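Local coordinates for gamma-glutamyl-gamma-aminobutyrate hydrolase PuuD (Escherichia coli, PDB 6VTV), which hydrolyses the gamma-glutamyl linkage of gamma-glutamyl-gamma-aminobutyrate, releasing 4-aminobutanoate and L-glutamate in the last step of putrescine breakdown, at residues P12-M18 with L45-H51; Y83-E89 with G130-K135; L108-I114 with N216-L221; F181-H187 with V223-P227. All blocks are in the same frame, centred on the assembly; numbering follows the deposited sequence.

How the interactions relate
Interactions 1, 3 and 4 all reach the large mixed sheet, while interaction 2 lies on the surface and reaches the small two-stranded sheet instead. Interaction 1 is almost wholly buried and consists mostly of parallel backbone bonds with aliphatic side chains. In interaction 3, which is partly buried, two such bonds adjoin a turn packed round a histidine ring. Interactions 3 and 4 adjoin in sequence, because strand 220-223 begins in one and leads into the loop carrying the predicted catalytic histidine in the other, yet their centres are about 22 Å apart. Interaction 4 is buried but polar, with an amide pair and manganese. Charge dominates interaction 2, where one arginine gathers carboxylates and carbonyl oxygens.

Interaction 1 of 4, residues P12-M18 with L45-H51; sequences PVIGVVM and LPIALPH
Backbone bonds join P12-M18 to L45-L49. L45 N donates to P12 O, I14 N to L45 O, I47 N to I14 O, V16 N to I47 O and L49 N to V16 O. The I47 N to I14 O bond (2.8 Å) points almost straight down the carbonyl, whereas I14 N stands 40° out of the plane of the L45 carbonyl. A final bond from M18 N to L49 O is weak. CA-H...O contacts lie between them, such as P46 CA to I14 O at 3.3 Å. Strands 13-17 and 45-49 are parallel neighbours in the central sheet of the class I glutamine amidotransferase fold, joined through strand 26-32 and helix 33-42. Strand 68-71 lies along the other edge of 13-17.

Apolar side chains divide between the two faces. On one, V13 CG1 reaches I47 CD1 at 3.8 Å, and L49 CD1 lies 3.7 Å from G15 CA. On the other, V16 CG2 and P46 CB lie side by side, P46 against helix 33-42 and V16 against L31. M18 turns across the partner strand: chi1 of -51° puts CG 3.2 Å from L49 O, and SD is 3.6 Å from A48 CB. M18 and A48 also pack on their counterparts in the second subunit.

One side-chain hydrogen bond closes the end: H51 NE2 donates to M18 O at 2.7 Å, the oxygen in the ring plane but the donor well above the carbonyl plane.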
# COMPACT_ATOMS: atom_id res chain seq x y z
N PRO B 12 -11.00 6.08 -11.81
CA PRO B 12 -11.22 4.65 -11.56
C PRO B 12 -10.31 4.12 -10.46
O PRO B 12 -9.17 4.55 -10.30
CB PRO B 12 -10.89 4.00 -12.91
CG PRO B 12 -11.03 5.10 -13.92
CD PRO B 12 -10.61 6.35 -13.21
N VAL B 13 -10.84 3.17 -9.70
CA VAL B 13 -10.09 2.54 -8.62
C VAL B 13 -9.12 1.53 -9.22
O VAL B 13 -9.54 0.59 -9.90
CB VAL B 13 -11.02 1.87 -7.60
CG1 VAL B 13 -10.21 1.25 -6.47
CG2 VAL B 13 -12.02 2.88 -7.05
N ILE B 14 -7.83 1.72 -8.97
CA ILE B 14 -6.79 0.85 -9.51
C ILE B 14 -6.16 0.10 -8.35
O ILE B 14 -5.56 0.70 -7.45
CB ILE B 14 -5.73 1.65 -10.28
CG1 ILE B 14 -6.39 2.59 -11.30
CG2 ILE B 14 -4.76 0.72 -10.97
CD1 ILE B 14 -7.25 1.87 -12.32
N GLY B 15 -6.29 -1.23 -8.37
CA GLY B 15 -5.62 -2.06 -7.39
C GLY B 15 -4.18 -2.32 -7.78
O GLY B 15 -3.92 -2.82 -8.88
N VAL B 16 -3.24 -1.99 -6.90
CA VAL B 16 -1.81 -2.09 -7.19
C VAL B 16 -1.21 -3.17 -6.31
O VAL B 16 -1.23 -3.06 -5.08
CB VAL B 16 -1.10 -0.75 -6.99
CG1 VAL B 16 0.28 -0.79 -7.61
CG2 VAL B 16 -1.91 0.38 -7.59
N VAL B 17 -0.67 -4.22 -6.94
CA VAL B 17 -0.06 -5.31 -6.20
C VAL B 17 1.26 -4.84 -5.60
O VAL B 17 2.10 -4.25 -6.28
CB VAL B 17 0.15 -6.53 -7.12
CG1 VAL B 17 1.06 -7.55 -6.46
CG2 VAL B 17 -1.19 -7.15 -7.47
N MET B 18 1.44 -5.11 -4.31
CA MET B 18 2.62 -4.66 -3.59
C MET B 18 3.71 -5.73 -3.61
O MET B 18 3.49 -6.87 -4.04
CB MET B 18 2.25 -4.31 -2.15
CG MET B 18 1.07 -3.36 -2.03
SD MET B 18 0.62 -3.05 -0.31
CE MET B 18 1.95 -1.97 0.16
N LEU B 45 -7.18 6.27 -9.46
CA LEU B 45 -7.20 6.30 -8.00
C LEU B 45 -6.56 5.02 -7.49
O LEU B 45 -7.24 3.98 -7.43
CB LEU B 45 -8.63 6.46 -7.47
CG LEU B 45 -8.82 6.90 -6.02
CD1 LEU B 45 -10.18 7.57 -5.85
CD2 LEU B 45 -8.69 5.74 -5.04
N PRO B 46 -5.29 5.03 -7.12
CA PRO B 46 -4.61 3.78 -6.74
C PRO B 46 -4.84 3.42 -5.29
O PRO B 46 -4.87 4.27 -4.40
CB PRO B 46 -3.14 4.10 -7.00
CG PRO B 46 -3.04 5.57 -6.70
CD PRO B 46 -4.36 6.17 -7.14
N ILE B 47 -5.01 2.12 -5.05
CA ILE B 47 -4.99 1.55 -3.71
C ILE B 47 -4.06 0.35 -3.73
O ILE B 47 -4.13 -0.48 -4.65
CB ILE B 47 -6.40 1.15 -3.22
CG1 ILE B 47 -7.09 0.22 -4.22
CG2 ILE B 47 -7.25 2.40 -2.99
CD1 ILE B 47 -8.33 -0.46 -3.66
N ALA B 48 -3.17 0.27 -2.75
CA ALA B 48 -2.16 -0.78 -2.71
C ALA B 48 -2.72 -2.03 -2.05
O ALA B 48 -3.41 -1.96 -1.03
CB ALA B 48 -0.92 -0.30 -1.97
N LEU B 49 -2.42 -3.19 -2.64
CA LEU B 49 -3.00 -4.46 -2.22
C LEU B 49 -1.95 -5.31 -1.52
O LEU B 49 -1.00 -5.78 -2.18
CB LEU B 49 -3.58 -5.20 -3.42
CG LEU B 49 -4.50 -4.39 -4.33
CD1 LEU B 49 -4.90 -5.20 -5.56
CD2 LEU B 49 -5.73 -3.91 -3.57
N PRO B 50 -2.07 -5.55 -0.22
CA PRO B 50 -1.12 -6.44 0.46
C PRO B 50 -1.31 -7.89 0.05
O PRO B 50 -2.36 -8.30 -0.45
CB PRO B 50 -1.45 -6.25 1.95
CG PRO B 50 -2.35 -5.06 2.03
CD PRO B 50 -3.04 -4.96 0.71
N HIS B 51 -0.25 -8.68 0.28
CA HIS B 51 -0.24 -10.08 -0.13
C HIS B 51 -1.28 -10.91 0.61
O HIS B 51 -1.70 -11.95 0.10
CB HIS B 51 1.15 -10.68 0.09
CG HIS B 51 2.21 -10.05 -0.76
ND1 HIS B 51 3.55 -10.29 -0.57
CD2 HIS B 51 2.13 -9.20 -1.81
CE1 HIS B 51 4.25 -9.60 -1.46
NE2 HIS B 51 3.41 -8.93 -2.22

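Interaction 2 of 4, residues Y83-E89 with G130-K135; sequences YGENGDE and GSLHRK
R134 reaches out from the end of strand 132-133 into the loop Y83-E89, and almost every atom of its side chain meets something there. CB lies 3.7 Å from E89 OE2. CG, anti to the carbonyl carbon (chi1 -71°), comes in at the edge of the Y83 ring, 3.2 Å from Y83 OH. CD passes beside E85 OE1. The chain then bends at chi3 (76°), which turns the guanidinium into the curve of the loop, nearly perpendicular to the tyrosine ring. NE donates to E89 OE2 at 2.9 Å, on the anti side of a carboxylate that stands at 86° to the guanidinium. NH1 has two acceptors, both close to the guanidinium plane: N86 O at 2.7 Å and, in a longer but nearly straight salt bridge, the anti lone pair of E85 OE1. R134 NH2 bonds to D88 O at 3.1 Å, from well above that carbonyl plane. The same nitrogen has weak bonds to N86 O and E89 OE2.

The other oxygen of E85 pairs with K192. A water donates to L132 O and accepts from R134 N, with a weak link to E85 OE1.

Beside this polar cluster, Y83 lays one face over L132 N, and Y83 CE1 meets L132 CD1 at 3.9 Å; helix 119-127 packs against both side chains. The whole is a surface salt-bridge network in which one arginine, flanked by E85 and E89, ties the loop preceding helix 94-109 to the small sheet of strands 132-133 and 190-191.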
# COMPACT_ATOMS: atom_id res chain seq x y z
N TYR B 83 6.03 -22.04 -13.41
CA TYR B 83 5.94 -22.43 -14.81
C TYR B 83 6.64 -23.76 -15.06
O TYR B 83 7.19 -24.00 -16.14
CB TYR B 83 6.47 -21.34 -15.74
CG TYR B 83 7.84 -20.79 -15.41
CD1 TYR B 83 7.99 -19.76 -14.47
CD2 TYR B 83 8.98 -21.26 -16.05
CE1 TYR B 83 9.24 -19.24 -14.18
CE2 TYR B 83 10.23 -20.74 -15.76
CZ TYR B 83 10.35 -19.74 -14.83
OH TYR B 83 11.59 -19.22 -14.54
N GLY B 84 6.64 -24.64 -14.06
CA GLY B 84 7.04 -26.02 -14.25
C GLY B 84 8.53 -26.31 -14.27
O GLY B 84 8.93 -27.38 -14.71
N GLU B 85 9.35 -25.38 -13.79
CA GLU B 85 10.79 -25.59 -13.75
C GLU B 85 11.26 -25.83 -12.32
O GLU B 85 10.59 -25.47 -11.35
CB GLU B 85 11.53 -24.39 -14.37
CG GLU B 85 11.23 -24.19 -15.84
CD GLU B 85 12.30 -23.40 -16.56
OE1 GLU B 85 13.37 -23.16 -15.96
OE2 GLU B 85 12.08 -23.02 -17.73
N ASN B 86 12.43 -26.44 -12.21
CA ASN B 86 13.00 -26.81 -10.92
C ASN B 86 14.11 -25.85 -10.52
O ASN B 86 14.70 -25.16 -11.36
CB ASN B 86 13.53 -28.25 -10.95
CG ASN B 86 12.42 -29.27 -11.11
OD1 ASN B 86 12.27 -29.87 -12.18
ND2 ASN B 86 11.64 -29.47 -10.06
N GLY B 87 14.39 -25.81 -9.22
CA GLY B 87 15.39 -24.91 -8.68
C GLY B 87 14.81 -23.55 -8.33
O GLY B 87 13.63 -23.26 -8.52
N ASP B 88 15.68 -22.70 -7.79
CA ASP B 88 15.30 -21.35 -7.39
C ASP B 88 16.17 -20.33 -8.12
O ASP B 88 17.14 -20.67 -8.81
CB ASP B 88 15.42 -21.16 -5.87
CG ASP B 88 16.84 -21.39 -5.36
OD1 ASP B 88 17.72 -21.77 -6.15
OD2 ASP B 88 17.06 -21.19 -4.14
N GLU B 89 15.80 -19.07 -7.97
CA GLU B 89 16.54 -17.94 -8.47
C GLU B 89 16.73 -16.94 -7.34
O GLU B 89 15.94 -16.93 -6.38
CB GLU B 89 15.81 -17.27 -9.65
CG GLU B 89 15.89 -18.05 -10.95
CD GLU B 89 17.31 -18.25 -11.44
OE1 GLU B 89 18.13 -17.32 -11.28
OE2 GLU B 89 17.61 -19.34 -11.98
N GLY B 130 2.70 -19.68 -19.85
CA GLY B 130 3.99 -19.51 -20.48
C GLY B 130 5.14 -19.81 -19.54
O GLY B 130 4.97 -20.31 -18.42
N SER B 131 6.35 -19.48 -20.01
CA SER B 131 7.57 -19.71 -19.25
C SER B 131 8.51 -18.54 -19.46
O SER B 131 8.28 -17.67 -20.31
CB SER B 131 8.24 -21.03 -19.66
OG SER B 131 8.60 -21.00 -21.03
N LEU B 132 9.59 -18.52 -18.68
CA LEU B 132 10.53 -17.41 -18.68
C LEU B 132 11.95 -17.91 -18.91
O LEU B 132 12.30 -19.03 -18.55
CB LEU B 132 10.49 -16.63 -17.36
CG LEU B 132 9.12 -16.18 -16.86
CD1 LEU B 132 9.26 -15.52 -15.50
CD2 LEU B 132 8.47 -15.24 -17.86
N HIS B 133 12.77 -17.04 -19.51
CA HIS B 133 14.22 -17.20 -19.48
C HIS B 133 14.71 -16.76 -18.11
O HIS B 133 14.47 -15.63 -17.70
CB HIS B 133 14.88 -16.37 -20.58
CG HIS B 133 14.70 -16.92 -21.96
ND1 HIS B 133 15.36 -18.05 -22.40
CD2 HIS B 133 13.96 -16.49 -23.00
CE1 HIS B 133 15.02 -18.29 -23.66
NE2 HIS B 133 14.17 -17.35 -24.04
N ARG B 134 15.41 -17.65 -17.40
CA ARG B 134 15.88 -17.30 -16.07
C ARG B 134 17.17 -16.49 -16.10
O ARG B 134 17.46 -15.77 -15.14
CB ARG B 134 16.07 -18.56 -15.23
CG ARG B 134 14.75 -19.21 -14.83
CD ARG B 134 14.91 -20.68 -14.49
NE ARG B 134 15.51 -20.89 -13.18
CZ ARG B 134 15.50 -22.04 -12.53
NH1 ARG B 134 14.92 -23.10 -13.07
NH2 ARG B 134 16.07 -22.14 -11.33
N LYS B 135 17.95 -16.59 -17.18
CA LYS B 135 19.21 -15.85 -17.33
C LYS B 135 19.32 -15.42 -18.79
O LYS B 135 19.84 -16.17 -19.63
CB LYS B 135 20.41 -16.70 -16.90
CG LYS B 135 20.41 -17.09 -15.43
CD LYS B 135 20.76 -15.91 -14.54
CE LYS B 135 22.25 -15.61 -14.57
NZ LYS B 135 22.58 -14.41 -13.76
O HOH W 1 14.71 -20.65 -17.98

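Interaction 3 of 4, residues L108-I114 with N216-L221; sequences LERRIPI and NHPFAL
The imidazole of H217 has both faces partly covered near the rim by its own segment, A220 CB on one and P218 CD on the other, while L108-I114 meets it mainly at the edge. There, close to the ring plane, are P113 CA and the carbonyl group of I112, whose oxygen is 3.0 Å from H217 NE2. The second flat group, the R111 guanidinium, carries P218 CG over one face, 3.4 Å from R111 CZ, at the exposed rim. R111 is where the chain leaves helix 94-109, with positive phi (57°). H217 CG is anti to the backbone N (chi1 -171°), which carries the ring across to this turn. L108 CD2 crosses to it from the helix, 3.6 Å from H217 CD2, and also touches A220 CB. H217 ND1 accepts from F219 N at 3.0 Å, fixing the ring's rotation; NE2 has a weak bond to A107 O.

After the turn the chain enters the parallel part of the central mixed sheet of the class I glutamine amidotransferase fold, where strand 114-117 runs beside 220-223. I114 N donates to F219 O at 2.8 Å, in the carbonyl plane, and L221 N returns a bond to I114 O at 2.9 Å. P113 CA adds a CA-H...O contact of 3.1 Å to F219 O, so that oxygen receives both. I114 and A220 form the parallel bridge, their CB atoms 4.3 Å apart on the same face of the sheet. The F219 ring passes I114 O obliquely and packs on helices 170-174 and 235-254.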
# COMPACT_ATOMS: atom_id res chain seq x y z
N LEU B 108 -8.97 -11.78 -15.43
CA LEU B 108 -9.16 -12.23 -16.80
C LEU B 108 -10.56 -12.80 -17.00
O LEU B 108 -11.14 -12.66 -18.09
CB LEU B 108 -8.09 -13.25 -17.18
CG LEU B 108 -6.67 -12.70 -17.33
CD1 LEU B 108 -5.73 -13.79 -17.82
CD2 LEU B 108 -6.65 -11.51 -18.27
N GLU B 109 -11.11 -13.45 -15.98
CA GLU B 109 -12.48 -13.94 -16.07
C GLU B 109 -13.49 -12.81 -15.94
O GLU B 109 -14.52 -12.83 -16.63
CB GLU B 109 -12.73 -15.00 -14.99
CG GLU B 109 -14.18 -15.41 -14.87
CD GLU B 109 -14.37 -16.55 -13.91
OE1 GLU B 109 -13.53 -17.48 -13.90
OE2 GLU B 109 -15.37 -16.54 -13.16
N ARG B 110 -13.22 -11.83 -15.09
CA ARG B 110 -14.10 -10.68 -14.91
C ARG B 110 -13.88 -9.59 -15.94
O ARG B 110 -14.57 -8.56 -15.89
CB ARG B 110 -13.94 -10.11 -13.50
CG ARG B 110 -14.13 -11.13 -12.39
CD ARG B 110 -14.16 -10.47 -11.02
NE ARG B 110 -14.47 -11.43 -9.97
CZ ARG B 110 -15.31 -11.20 -8.97
NH1 ARG B 110 -15.92 -10.02 -8.88
NH2 ARG B 110 -15.54 -12.13 -8.06
N ARG B 111 -12.93 -9.77 -16.86
CA ARG B 111 -12.62 -8.79 -17.91
C ARG B 111 -12.25 -7.44 -17.31
O ARG B 111 -12.58 -6.38 -17.86
CB ARG B 111 -13.78 -8.67 -18.91
CG ARG B 111 -14.37 -10.02 -19.29
CD ARG B 111 -15.11 -10.00 -20.63
NE ARG B 111 -15.58 -8.67 -21.00
CZ ARG B 111 -15.40 -8.13 -22.21
NH1 ARG B 111 -14.77 -8.81 -23.15
NH2 ARG B 111 -15.86 -6.91 -22.47
N ILE B 112 -11.57 -7.47 -16.17
CA ILE B 112 -11.06 -6.24 -15.55
C ILE B 112 -9.76 -5.85 -16.24
O ILE B 112 -8.89 -6.72 -16.44
CB ILE B 112 -10.85 -6.45 -14.05
CG1 ILE B 112 -12.16 -6.85 -13.37
CG2 ILE B 112 -10.27 -5.19 -13.41
CD1 ILE B 112 -11.98 -7.28 -11.93
N PRO B 113 -9.59 -4.59 -16.63
CA PRO B 113 -8.35 -4.19 -17.31
C PRO B 113 -7.12 -4.42 -16.44
O PRO B 113 -7.15 -4.24 -15.22
CB PRO B 113 -8.57 -2.69 -17.59
CG PRO B 113 -10.05 -2.53 -17.62
CD PRO B 113 -10.58 -3.50 -16.60
N ILE B 114 -6.04 -4.85 -17.09
CA ILE B 114 -4.77 -5.11 -16.42
C ILE B 114 -3.67 -4.37 -17.17
O ILE B 114 -3.61 -4.40 -18.40
CB ILE B 114 -4.45 -6.62 -16.37
CG1 ILE B 114 -5.62 -7.41 -15.77
CG2 ILE B 114 -3.17 -6.87 -15.57
CD1 ILE B 114 -5.42 -8.91 -15.83
N ASN B 216 -8.89 -11.75 -26.60
CA ASN B 216 -10.28 -11.83 -26.16
C ASN B 216 -10.50 -11.18 -24.80
O ASN B 216 -11.52 -11.45 -24.14
CB ASN B 216 -10.79 -13.27 -26.16
CG ASN B 216 -10.77 -13.90 -27.54
OD1 ASN B 216 -11.09 -13.25 -28.53
ND2 ASN B 216 -10.41 -15.17 -27.61
N HIS B 217 -9.58 -10.34 -24.36
CA HIS B 217 -9.75 -9.50 -23.19
C HIS B 217 -9.72 -8.04 -23.61
O HIS B 217 -8.89 -7.66 -24.45
CB HIS B 217 -8.66 -9.77 -22.14
CG HIS B 217 -8.91 -9.10 -20.82
ND1 HIS B 217 -8.68 -7.76 -20.61
CD2 HIS B 217 -9.37 -9.59 -19.64
CE1 HIS B 217 -8.98 -7.45 -19.37
NE2 HIS B 217 -9.40 -8.54 -18.76
N PRO B 218 -10.60 -7.19 -23.06
CA PRO B 218 -10.63 -5.79 -23.51
C PRO B 218 -9.30 -5.07 -23.39
O PRO B 218 -8.92 -4.33 -24.30
CB PRO B 218 -11.70 -5.16 -22.61
CG PRO B 218 -12.55 -6.30 -22.18
CD PRO B 218 -11.64 -7.48 -22.06
N PHE B 219 -8.57 -5.27 -22.29
CA PHE B 219 -7.30 -4.58 -22.08
C PHE B 219 -6.54 -5.30 -20.97
O PHE B 219 -6.72 -5.00 -19.79
CB PHE B 219 -7.52 -3.12 -21.74
CG PHE B 219 -6.27 -2.29 -21.79
CD1 PHE B 219 -5.38 -2.27 -20.72
CD2 PHE B 219 -5.98 -1.51 -22.90
CE1 PHE B 219 -4.23 -1.51 -20.77
CE2 PHE B 219 -4.83 -0.75 -22.95
CZ PHE B 219 -3.95 -0.75 -21.88
N ALA B 220 -5.69 -6.24 -21.37
CA ALA B 220 -4.79 -6.94 -20.45
C ALA B 220 -3.40 -6.87 -21.07
O ALA B 220 -2.98 -7.78 -21.78
CB ALA B 220 -5.24 -8.37 -20.20
N LEU B 221 -2.69 -5.77 -20.81
CA LEU B 221 -1.44 -5.45 -21.48
C LEU B 221 -0.27 -5.55 -20.51
O LEU B 221 -0.36 -5.12 -19.36
CB LEU B 221 -1.50 -4.04 -22.08
CG LEU B 221 -0.20 -3.47 -22.64
CD1 LEU B 221 0.21 -4.21 -23.91
CD2 LEU B 221 -0.34 -1.98 -22.90

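Interaction 4 of 4, residues F181-H187 with V223-P227; sequences FWVNSLH and VQWHP. With MN (manganese (II) ion), chain D.
V183 and W225 form one tight part of this contact. V183 CG1 sits squarely over the indole, 3.5 Å from the centroid of its five-membered ring, while V223 CB covers the rim of the opposite face. F181 turns its edge to the six-membered ring in an offset edge-to-face pair, planes at 76° and centroids 5.9 Å apart. Equally close is Q224 on H187: its side chain lies flat along the ring, the amide only 11° from parallel, with CG 3.4 Å from the ring centroid. H187 ND1 bonds to Q189 O and NE2 to the manganese, so both ring nitrogens are held. S185 OG and H187 NE2 bind the ion at 2.2 Å each, and H145, H161 and E210 belong to the same site.

Beside W225, the N184 amide grips the backbone of H226 twice: OD1 accepts from H226 N at 2.8 Å, in plane and on a lone pair, and ND2 donates to H226 O at 3.1 Å. With CG between the backbone N and the carbonyl carbon (chi1 51°), the amide folds over to meet this loop.

The loop follows strand 220-223 and carries H226, the predicted histidine of a Cys-His-Glu triad as in class I glutamine amidotransferases. H226 ND1 bonds to E228, and its side chain touches C118, the predicted nucleophile. N184 thus holds the backbone of a probable catalytic residue.

The looser part is a watery seam. The partly exposed L186 merely brushes H226, CD1 to CD2 at 3.7 Å, and one water bridges L186 N and Q224 O. A second water donates to N184 O and is itself a manganese ligand.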
# COMPACT_ATOMS: atom_id res chain seq x y z
N PHE B 181 10.22 2.38 -31.35
CA PHE B 181 10.58 3.43 -30.40
C PHE B 181 11.56 2.87 -29.38
O PHE B 181 11.78 1.66 -29.29
CB PHE B 181 9.34 4.00 -29.70
CG PHE B 181 8.42 2.95 -29.14
CD1 PHE B 181 8.59 2.49 -27.85
CD2 PHE B 181 7.39 2.43 -29.90
CE1 PHE B 181 7.74 1.53 -27.32
CE2 PHE B 181 6.54 1.47 -29.38
CZ PHE B 181 6.72 1.02 -28.09
N TRP B 182 12.15 3.78 -28.61
CA TRP B 182 13.14 3.44 -27.60
C TRP B 182 12.46 3.17 -26.26
O TRP B 182 11.49 3.83 -25.90
CB TRP B 182 14.16 4.57 -27.44
CG TRP B 182 15.10 4.70 -28.59
CD1 TRP B 182 14.98 5.53 -29.67
CD2 TRP B 182 16.32 3.97 -28.79
NE1 TRP B 182 16.05 5.37 -30.52
CE2 TRP B 182 16.88 4.41 -30.00
CE3 TRP B 182 16.98 2.98 -28.05
CZ2 TRP B 182 18.08 3.90 -30.49
CZ3 TRP B 182 18.17 2.48 -28.54
CH2 TRP B 182 18.71 2.94 -29.75
N VAL B 183 12.99 2.19 -25.54
CA VAL B 183 12.53 1.85 -24.20
C VAL B 183 13.74 1.62 -23.31
O VAL B 183 14.82 1.27 -23.79
CB VAL B 183 11.61 0.61 -24.19
CG1 VAL B 183 10.36 0.85 -25.03
CG2 VAL B 183 12.36 -0.62 -24.68
N ASN B 184 13.56 1.82 -22.01
CA ASN B 184 14.59 1.41 -21.06
C ASN B 184 14.53 -0.11 -20.88
O ASN B 184 13.63 -0.79 -21.39
CB ASN B 184 14.42 2.15 -19.73
CG ASN B 184 13.01 2.07 -19.18
OD1 ASN B 184 12.29 1.10 -19.40
ND2 ASN B 184 12.61 3.10 -18.45
N SER B 185 15.49 -0.64 -20.14
CA SER B 185 15.57 -2.09 -19.94
C SER B 185 16.27 -2.36 -18.63
O SER B 185 17.43 -1.97 -18.45
CB SER B 185 16.31 -2.76 -21.11
OG SER B 185 16.11 -4.17 -21.10
N LEU B 186 15.58 -3.03 -17.70
CA LEU B 186 16.12 -3.36 -16.39
C LEU B 186 15.63 -4.75 -15.98
O LEU B 186 14.95 -4.93 -14.97
CB LEU B 186 15.74 -2.32 -15.34
CG LEU B 186 16.04 -0.84 -15.59
CD1 LEU B 186 14.87 -0.17 -16.29
CD2 LEU B 186 16.35 -0.12 -14.29
N HIS B 187 15.98 -5.77 -16.76
CA HIS B 187 15.50 -7.11 -16.49
C HIS B 187 16.54 -8.14 -16.91
O HIS B 187 17.12 -8.04 -18.00
CB HIS B 187 14.17 -7.38 -17.19
CG HIS B 187 14.22 -7.20 -18.68
ND1 HIS B 187 14.14 -8.26 -19.56
CD2 HIS B 187 14.32 -6.09 -19.44
CE1 HIS B 187 14.20 -7.81 -20.80
NE2 HIS B 187 14.31 -6.49 -20.75
N VAL B 223 4.11 -4.89 -20.44
CA VAL B 223 5.32 -4.40 -21.10
C VAL B 223 6.52 -4.78 -20.24
O VAL B 223 6.44 -4.83 -19.01
CB VAL B 223 5.28 -2.87 -21.35
CG1 VAL B 223 4.07 -2.50 -22.19
CG2 VAL B 223 5.29 -2.10 -20.04
N GLN B 224 7.64 -5.07 -20.91
CA GLN B 224 8.84 -5.50 -20.21
C GLN B 224 9.67 -4.32 -19.71
O GLN B 224 10.43 -4.49 -18.74
CB GLN B 224 9.68 -6.39 -21.13
CG GLN B 224 10.94 -6.96 -20.49
CD GLN B 224 10.65 -7.91 -19.35
OE1 GLN B 224 10.32 -9.08 -19.55
NE2 GLN B 224 10.77 -7.41 -18.12
N TRP B 225 9.54 -3.15 -20.32
CA TRP B 225 10.29 -1.98 -19.90
C TRP B 225 9.55 -1.28 -18.75
O TRP B 225 8.58 -1.81 -18.20
CB TRP B 225 10.53 -1.05 -21.09
CG TRP B 225 9.29 -0.54 -21.75
CD1 TRP B 225 8.65 0.64 -21.50
CD2 TRP B 225 8.55 -1.17 -22.81
NE1 TRP B 225 7.56 0.78 -22.32
CE2 TRP B 225 7.48 -0.32 -23.13
CE3 TRP B 225 8.70 -2.38 -23.50
CZ2 TRP B 225 6.55 -0.64 -24.13
CZ3 TRP B 225 7.78 -2.69 -24.49
CH2 TRP B 225 6.72 -1.83 -24.79
N HIS B 226 10.01 -0.08 -18.39
CA HIS B 226 9.49 0.66 -17.24
C HIS B 226 8.91 1.99 -17.71
O HIS B 226 9.60 3.02 -17.68
CB HIS B 226 10.59 0.88 -16.20
CG HIS B 226 10.88 -0.33 -15.36
ND1 HIS B 226 10.57 -0.40 -14.02
CD2 HIS B 226 11.46 -1.51 -15.67
CE1 HIS B 226 10.93 -1.57 -13.54
NE2 HIS B 226 11.48 -2.27 -14.53
N PRO B 227 7.65 2.00 -18.14
CA PRO B 227 7.03 3.27 -18.55
C PRO B 227 6.66 4.17 -17.37
O PRO B 227 6.34 5.34 -17.60
CB PRO B 227 5.78 2.82 -19.31
CG PRO B 227 5.43 1.51 -18.69
CD PRO B 227 6.72 0.86 -18.26
MN MN D . 14.64 -5.15 -22.49
O HOH W 2 13.02 -3.69 -21.75
O HOH W 3 12.81 -3.82 -17.51